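Long-range contacts in peptidase S8 and S53, subtilisin, kexin, sedolisin (Mycobacterium smegmatis, PDB 4KG7), which probably acts as a membrane-associated, subtilisin-like serine endopeptidase (mycosin MycP3) of the ESX-3 type VII secretion system: residues 281-286 / 323-328; 350-355 / 363-368. One frame throughout, in Å; residues are numbered along the deposited sequence.

In the fold
Strand 281-286, one half of interaction 1, also borders segment 363-368 of interaction 2. The centres of interactions 1 and 2 lie about 10 Å apart. In interaction 1 this edge strand of the parallel sheet packs against helix 318-335. In interaction 2 segment 363-368 folds against 350-355, at and just beyond the C-terminal end of helix 341-350. Segment 363-368 lies beside strand 281-286: G282 O lies 2.9 Å from A365 N, and A284 O lies 2.9 Å from V368 N, both probable hydrogen bonds. Interaction 1 is the one nearer the predicted D73-H104-S319 charge relay. The Y324 side chain is about 9 Å from that of S319, at the start of the same helix. Interaction 2 lies away from these residues.

Interaction 1. Residues 281-286 / 323-328; sequences VGIAAP and AYVSGV
A285 meets both Y324 and V325 at the centre of this buried contact. The packing of apolar side chains carries most of it. The methyl CB of A285 lies 3.8 Å from Y324 CB and also 3.8 Å from V325 CG2, so it fits between two consecutive residues of the helix. V325 CG2 reaches on to I283 CG2 at 4.2 Å. V325 CG1 is anti to the backbone N (chi1 174°), which leaves CG2 beside that N and directed at the strand. The same methyl therefore serves both I283 and A285.

The second kind of contact is at the aromatic ring. The side chains of P286 and Y324 cross at about a right angle. P286 CB is 3.9 Å from Y324 CE2, and P286 CD is 3.9 Å from Y324 CD2. The carbonyl P286 O lies in the plane of the ring at its edge, 3.3 Å from Y324 CD2. There it faces the slightly positive C-H rim, probably a weak electrostatic attraction.

The strand crosses the helix at 106°, with segment axes 7.9 Å apart at closest approach. This is sheet-on-helix packing in the subtilisin fold: helix 318-335 carries the predicted nucleophile S319 near its start. Around the contact, helix 48-53 supplies N49 and L53 against both P286 and Y324. L111 of helix 104-113 touches Y324. V262 of the adjacent strand 259-265 packs on I283 and V325.

Interaction 2. Residues 350-355 / 363-368; sequences TTAQGA and IGAGMV
Q353 and M367 place their side chains alongside each other, pointing the same way. The touching ends are the amide of Q353 and the terminal methyl of M367. M367 leaves the backbone with CG anti to the backbone N, then bends at chi3 (57°), which turns CE to the amide. This methyl stands above the plane of the amide, closest to its oxygen, with M367 CE 3.0 Å from Q353 OE1. Nearer the backbone, Q353 CG rests 3.3 Å from M367 O.

That carbonyl has a stronger partner. Q353 N donates to M367 O at 2.9 Å, with an N-H...O angle of 158°. The donor is tilted 24° from the carbonyl plane.

A352 faces the other segment with its methyl. CB lies 3.4 Å from A365 O and 4.0 Å from A365 CB, so it meets both a polar and an apolar group. A365 O also receives a weak hydrogen bond from G354 N, 2.8 Å long but bent. Beyond it a water donates to both G354 O and G364 O.

Two beta turns shape the meeting, type I from A352 to A355 and type II' from I363 to G366. G354 and G366 face each other. A CB on G366 would run into G354 N and, at these backbone angles, press on the carbonyl O of A365. The position needs glycine on both counts.

Backbone polar groups supply the bonds; methyl groups and the Q353 and M367 side chains supply much of the packing. One good bond, one weak bond and a shared water join the two segments; the good one lies just past the second turn. Q353 is exposed, whereas M367 is a buried residue that also touches V265 of strand 259-265. The backbone bonds thus set the register. The methyl above the amide adds van der Waals contact, but no hydrogen bond that could fix the amide's rotation.

Interaction 1. Residues 281-286 / 323-328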
ATOM      1  N   VAL A 281      -8.838 -10.192  -1.041  1.00  5.89           N
ATOM      2  CA  VAL A 281      -8.882  -9.140   0.002  1.00  5.60           C
ATOM      3  C   VAL A 281      -8.884  -9.804   1.377  1.00  5.70           C
ATOM      4  O   VAL A 281      -9.698 -10.698   1.650  1.00  6.03           O
ATOM      5  CB  VAL A 281     -10.059  -8.177  -0.142  1.00  5.60           C
ATOM      6  CG1 VAL A 281      -9.997  -7.129   0.962  1.00  5.42           C
ATOM      7  CG2 VAL A 281     -10.002  -7.496  -1.505  1.00  5.54           C
ATOM      8  N   GLY A 282      -7.950  -9.376   2.240  1.00  5.52           N
ATOM      9  CA  GLY A 282      -7.734 -10.002   3.542  1.00  5.66           C
ATOM     10  C   GLY A 282      -8.098  -9.187   4.774  1.00  5.65           C
ATOM     11  O   GLY A 282      -8.348  -9.737   5.852  1.00  5.99           O
ATOM     12  N   ILE A 283      -8.171  -7.872   4.624  1.00  5.46           N
ATOM     13  CA  ILE A 283      -8.344  -7.000   5.779  1.00  5.48           C
ATOM     14  C   ILE A 283      -8.716  -5.636   5.223  1.00  5.38           C
ATOM     15  O   ILE A 283      -8.672  -5.422   4.004  1.00  5.33           O
ATOM     16  CB  ILE A 283      -7.031  -6.959   6.611  1.00  5.36           C
ATOM     17  CG1 ILE A 283      -7.258  -6.465   8.061  1.00  5.57           C
ATOM     18  CG2 ILE A 283      -5.980  -6.155   5.905  1.00  5.10           C
ATOM     19  CD1 ILE A 283      -6.080  -6.756   8.955  1.00  5.64           C
ATOM     20  N   ALA A 284      -9.069  -4.698   6.092  1.00  5.53           N
ATOM     21  CA  ALA A 284      -9.382  -3.342   5.661  1.00  5.57           C
ATOM     22  C   ALA A 284      -8.899  -2.322   6.642  1.00  5.58           C
ATOM     23  O   ALA A 284      -8.545  -2.650   7.771  1.00  5.81           O
ATOM     24  CB  ALA A 284     -10.863  -3.183   5.431  1.00  5.81           C
ATOM     25  N   ALA A 285      -8.882  -1.068   6.210  1.00  5.58           N
ATOM     26  CA  ALA A 285      -8.580   0.049   7.131  1.00  5.65           C
ATOM     27  C   ALA A 285      -9.191   1.348   6.567  1.00  5.78           C
ATOM     28  O   ALA A 285      -9.663   1.375   5.442  1.00  5.72           O
ATOM     29  CB  ALA A 285      -7.066   0.170   7.342  1.00  5.57           C
ATOM     30  N   PRO A 286      -9.206   2.411   7.361  1.00  5.91           N
ATOM     31  CA  PRO A 286      -9.818   3.646   6.841  1.00  6.09           C
ATOM     32  C   PRO A 286      -9.198   4.144   5.546  1.00  6.11           C
ATOM     33  O   PRO A 286      -7.970   4.200   5.434  1.00  6.08           O
ATOM     34  CB  PRO A 286      -9.623   4.636   7.991  1.00  6.25           C
ATOM     35  CG  PRO A 286      -9.620   3.726   9.199  1.00  6.33           C
ATOM     36  CD  PRO A 286      -8.762   2.588   8.744  1.00  6.05           C
ATOM     37  N   ALA A 323      -1.630   1.741   3.855  1.00  4.97           N
ATOM     38  CA  ALA A 323      -0.637   2.420   4.668  1.00  5.09           C
ATOM     39  C   ALA A 323      -0.926   2.236   6.144  1.00  5.15           C
ATOM     40  O   ALA A 323      -0.038   1.924   6.935  1.00  5.23           O
ATOM     41  CB  ALA A 323      -0.589   3.887   4.311  1.00  5.15           C
ATOM     42  N   TYR A 324      -2.180   2.409   6.526  1.00  5.24           N
ATOM     43  CA  TYR A 324      -2.561   2.169   7.930  1.00  5.40           C
ATOM     44  C   TYR A 324      -2.198   0.759   8.356  1.00  5.32           C
ATOM     45  O   TYR A 324      -1.666   0.575   9.452  1.00  5.52           O
ATOM     46  CB  TYR A 324      -4.061   2.405   8.116  1.00  5.61           C
ATOM     47  CG  TYR A 324      -4.463   3.847   8.311  1.00  5.90           C
ATOM     48  CD1 TYR A 324      -3.931   4.598   9.371  1.00  6.20           C
ATOM     49  CD2 TYR A 324      -5.487   4.434   7.550  1.00  5.97           C
ATOM     50  CE1 TYR A 324      -4.303   5.899   9.599  1.00  6.60           C
ATOM     51  CE2 TYR A 324      -5.864   5.739   7.774  1.00  6.35           C
ATOM     52  CZ  TYR A 324      -5.304   6.462   8.820  1.00  6.53           C
ATOM     53  OH  TYR A 324      -5.717   7.748   9.073  1.00  7.29           O
ATOM     54  N   VAL A 325      -2.525  -0.243   7.545  1.00  5.10           N
ATOM     55  CA  VAL A 325      -2.209  -1.594   7.899  1.00  5.15           C
ATOM     56  C   VAL A 325      -0.711  -1.845   8.028  1.00  5.14           C
ATOM     57  O   VAL A 325      -0.286  -2.543   8.941  1.00  5.32           O
ATOM     58  CB  VAL A 325      -2.878  -2.603   6.951  1.00  5.14           C
ATOM     59  CG1 VAL A 325      -2.421  -4.043   7.246  1.00  5.32           C
ATOM     60  CG2 VAL A 325      -4.386  -2.509   7.089  1.00  5.27           C
ATOM     61  N   SER A 326       0.085  -1.304   7.120  1.00  4.92           N
ATOM     62  CA  SER A 326       1.545  -1.371   7.272  1.00  5.02           C
ATOM     63  C   SER A 326       2.026  -0.779   8.595  1.00  5.19           C
ATOM     64  O   SER A 326       2.930  -1.315   9.250  1.00  5.39           O
ATOM     65  CB  SER A 326       2.224  -0.703   6.104  1.00  4.97           C
ATOM     66  OG  SER A 326       2.058  -1.506   4.952  1.00  4.94           O
ATOM     67  N   GLY A 327       1.489   0.373   8.965  1.00  5.29           N
ATOM     68  CA  GLY A 327       1.822   0.941  10.277  1.00  5.59           C
ATOM     69  C   GLY A 327       1.447   0.037  11.442  1.00  5.79           C
ATOM     70  O   GLY A 327       2.216  -0.139  12.371  1.00  5.98           O
ATOM     71  N   VAL A 328       0.266  -0.557  11.381  1.00  5.74           N
ATOM     72  CA  VAL A 328      -0.139  -1.502  12.422  1.00  5.98           C
ATOM     73  C   VAL A 328       0.751  -2.727  12.457  1.00  6.06           C
ATOM     74  O   VAL A 328       1.107  -3.197  13.521  1.00  6.38           O
ATOM     75  CB  VAL A 328      -1.617  -1.931  12.292  1.00  5.97           C
ATOM     76  CG1 VAL A 328      -2.013  -2.879  13.403  1.00  6.35           C
ATOM     77  CG2 VAL A 328      -2.547  -0.737  12.364  1.00  6.03           C
TER

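Interaction 2. Residues 350-355 / 363-368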
ATOM      1  N   THR A 350      -6.900 -12.302  12.278  1.00 10.91           N
ATOM      2  CA  THR A 350      -7.752 -13.015  13.247  1.00 12.12           C
ATOM      3  C   THR A 350      -8.327 -12.067  14.291  1.00 11.72           C
ATOM      4  O   THR A 350      -9.341 -12.385  14.929  1.00 12.65           O
ATOM      5  CB  THR A 350      -6.972 -14.149  13.935  1.00 13.46           C
ATOM      6  OG1 THR A 350      -5.937 -13.613  14.738  1.00 16.02           O
ATOM      7  CG2 THR A 350      -6.389 -15.065  12.939  1.00 13.37           C
ATOM      8  N   THR A 351      -7.726 -10.884  14.444  1.00 11.01           N
ATOM      9  CA  THR A 351      -8.208  -9.892  15.424  1.00 11.11           C
ATOM     10  C   THR A 351      -8.952  -8.717  14.794  1.00 11.02           C
ATOM     11  O   THR A 351      -9.365  -7.805  15.494  1.00 10.84           O
ATOM     12  CB  THR A 351      -7.064  -9.316  16.294  1.00 11.17           C
ATOM     13  OG1 THR A 351      -6.122  -8.591  15.481  1.00 10.78           O
ATOM     14  CG2 THR A 351      -6.339 -10.426  17.043  1.00 11.59           C
ATOM     15  N   ALA A 352      -9.144  -8.756  13.488  1.00 10.77           N
ATOM     16  CA  ALA A 352      -9.857  -7.663  12.805  1.00 10.95           C
ATOM     17  C   ALA A 352     -11.351  -7.711  13.178  1.00 12.16           C
ATOM     18  O   ALA A 352     -11.848  -8.731  13.700  1.00 12.21           O
ATOM     19  CB  ALA A 352      -9.649  -7.768  11.306  1.00 10.64           C
ATOM     20  N   GLN A 353     -12.058  -6.620  12.884  1.00 13.22           N
ATOM     21  CA  GLN A 353     -13.410  -6.415  13.425  1.00 15.65           C
ATOM     22  C   GLN A 353     -14.432  -7.395  12.916  1.00 16.14           C
ATOM     23  O   GLN A 353     -15.390  -7.695  13.627  1.00 17.56           O
ATOM     24  CB  GLN A 353     -13.842  -4.956  13.249  1.00 17.42           C
ATOM     25  CG  GLN A 353     -12.928  -4.092  14.107  1.00 20.14           C
ATOM     26  CD  GLN A 353     -13.434  -2.713  14.456  1.00 23.22           C
ATOM     27  OE1 GLN A 353     -14.404  -2.221  13.893  1.00 27.59           O
ATOM     28  NE2 GLN A 353     -12.767  -2.085  15.427  1.00 25.60           N
ATOM     29  N   GLY A 354     -14.204  -7.955  11.735  1.00 16.43           N
ATOM     30  CA  GLY A 354     -15.109  -8.946  11.159  1.00 17.41           C
ATOM     31  C   GLY A 354     -14.520 -10.349  11.059  1.00 18.41           C
ATOM     32  O   GLY A 354     -14.942 -11.152  10.223  1.00 19.30           O
ATOM     33  N   ALA A 355     -13.558 -10.664  11.920  1.00 19.42           N
ATOM     34  CA  ALA A 355     -12.814 -11.925  11.819  1.00 20.98           C
ATOM     35  C   ALA A 355     -13.687 -13.172  12.032  1.00 23.42           C
ATOM     36  O   ALA A 355     -13.342 -14.265  11.563  1.00 24.30           O
ATOM     37  CB  ALA A 355     -11.646 -11.908  12.787  1.00 21.04           C
ATOM     38  N   ILE A 363     -13.728  -6.318   2.172  1.00  7.89           N
ATOM     39  CA  ILE A 363     -12.919  -5.909   3.325  1.00  7.50           C
ATOM     40  C   ILE A 363     -12.225  -7.060   4.053  1.00  7.50           C
ATOM     41  O   ILE A 363     -11.636  -6.862   5.116  1.00  7.36           O
ATOM     42  CB  ILE A 363     -13.714  -5.002   4.294  1.00  7.68           C
ATOM     43  CG1 ILE A 363     -14.892  -5.756   4.888  1.00  8.20           C
ATOM     44  CG2 ILE A 363     -14.137  -3.722   3.579  1.00  7.63           C
ATOM     45  CD1 ILE A 363     -15.609  -4.977   5.980  1.00  8.52           C
ATOM     46  N   GLY A 364     -12.264  -8.264   3.479  1.00  7.71           N
ATOM     47  CA  GLY A 364     -11.524  -9.391   4.065  1.00  7.86           C
ATOM     48  C   GLY A 364     -12.074  -9.702   5.442  1.00  8.34           C
ATOM     49  O   GLY A 364     -13.291  -9.855   5.600  1.00  8.87           O
ATOM     50  N   ALA A 365     -11.178  -9.828   6.422  1.00  8.40           N
ATOM     51  CA  ALA A 365     -11.557 -10.027   7.821  1.00  8.97           C
ATOM     52  C   ALA A 365     -12.092  -8.759   8.498  1.00  9.22           C
ATOM     53  O   ALA A 365     -12.418  -8.774   9.687  1.00 10.31           O
ATOM     54  CB  ALA A 365     -10.363 -10.607   8.594  1.00  8.87           C
ATOM     55  N   GLY A 366     -12.216  -7.669   7.760  1.00  9.04           N
ATOM     56  CA  GLY A 366     -12.795  -6.430   8.303  1.00  9.27           C
ATOM     57  C   GLY A 366     -11.736  -5.443   8.732  1.00  9.13           C
ATOM     58  O   GLY A 366     -10.528  -5.651   8.495  1.00  8.42           O
ATOM     59  N   MET A 367     -12.169  -4.359   9.375  1.00  9.63           N
ATOM     60  CA  MET A 367     -11.244  -3.293   9.762  1.00 10.30           C
ATOM     61  C   MET A 367     -10.223  -3.814  10.770  1.00  9.70           C
ATOM     62  O   MET A 367     -10.563  -4.452  11.769  1.00  9.61           O
ATOM     63  CB  MET A 367     -11.966  -2.071  10.350  1.00 12.27           C
ATOM     64  CG  MET A 367     -11.056  -0.857  10.585  1.00 14.01           C
ATOM     65  SD  MET A 367     -12.089   0.549  11.025  1.00 19.69           S
ATOM     66  CE  MET A 367     -12.994   0.013  12.462  1.00 19.80           C
ATOM     67  N   VAL A 368      -8.965  -3.521  10.494  1.00  8.89           N
ATOM     68  CA  VAL A 368      -7.876  -3.849  11.403  1.00  8.79           C
ATOM     69  C   VAL A 368      -8.159  -3.256  12.769  1.00  9.03           C
ATOM     70  O   VAL A 368      -8.745  -2.161  12.894  1.00  8.85           O
ATOM     71  CB  VAL A 368      -6.533  -3.334  10.818  1.00  8.57           C
ATOM     72  CG1 VAL A 368      -6.468  -1.811  10.735  1.00  8.66           C
ATOM     73  CG2 VAL A 368      -5.324  -3.905  11.534  1.00  8.80           C
TER
HETATM   74  O   HOH W   1     -15.480  -9.762   7.512  1.00 21.26           O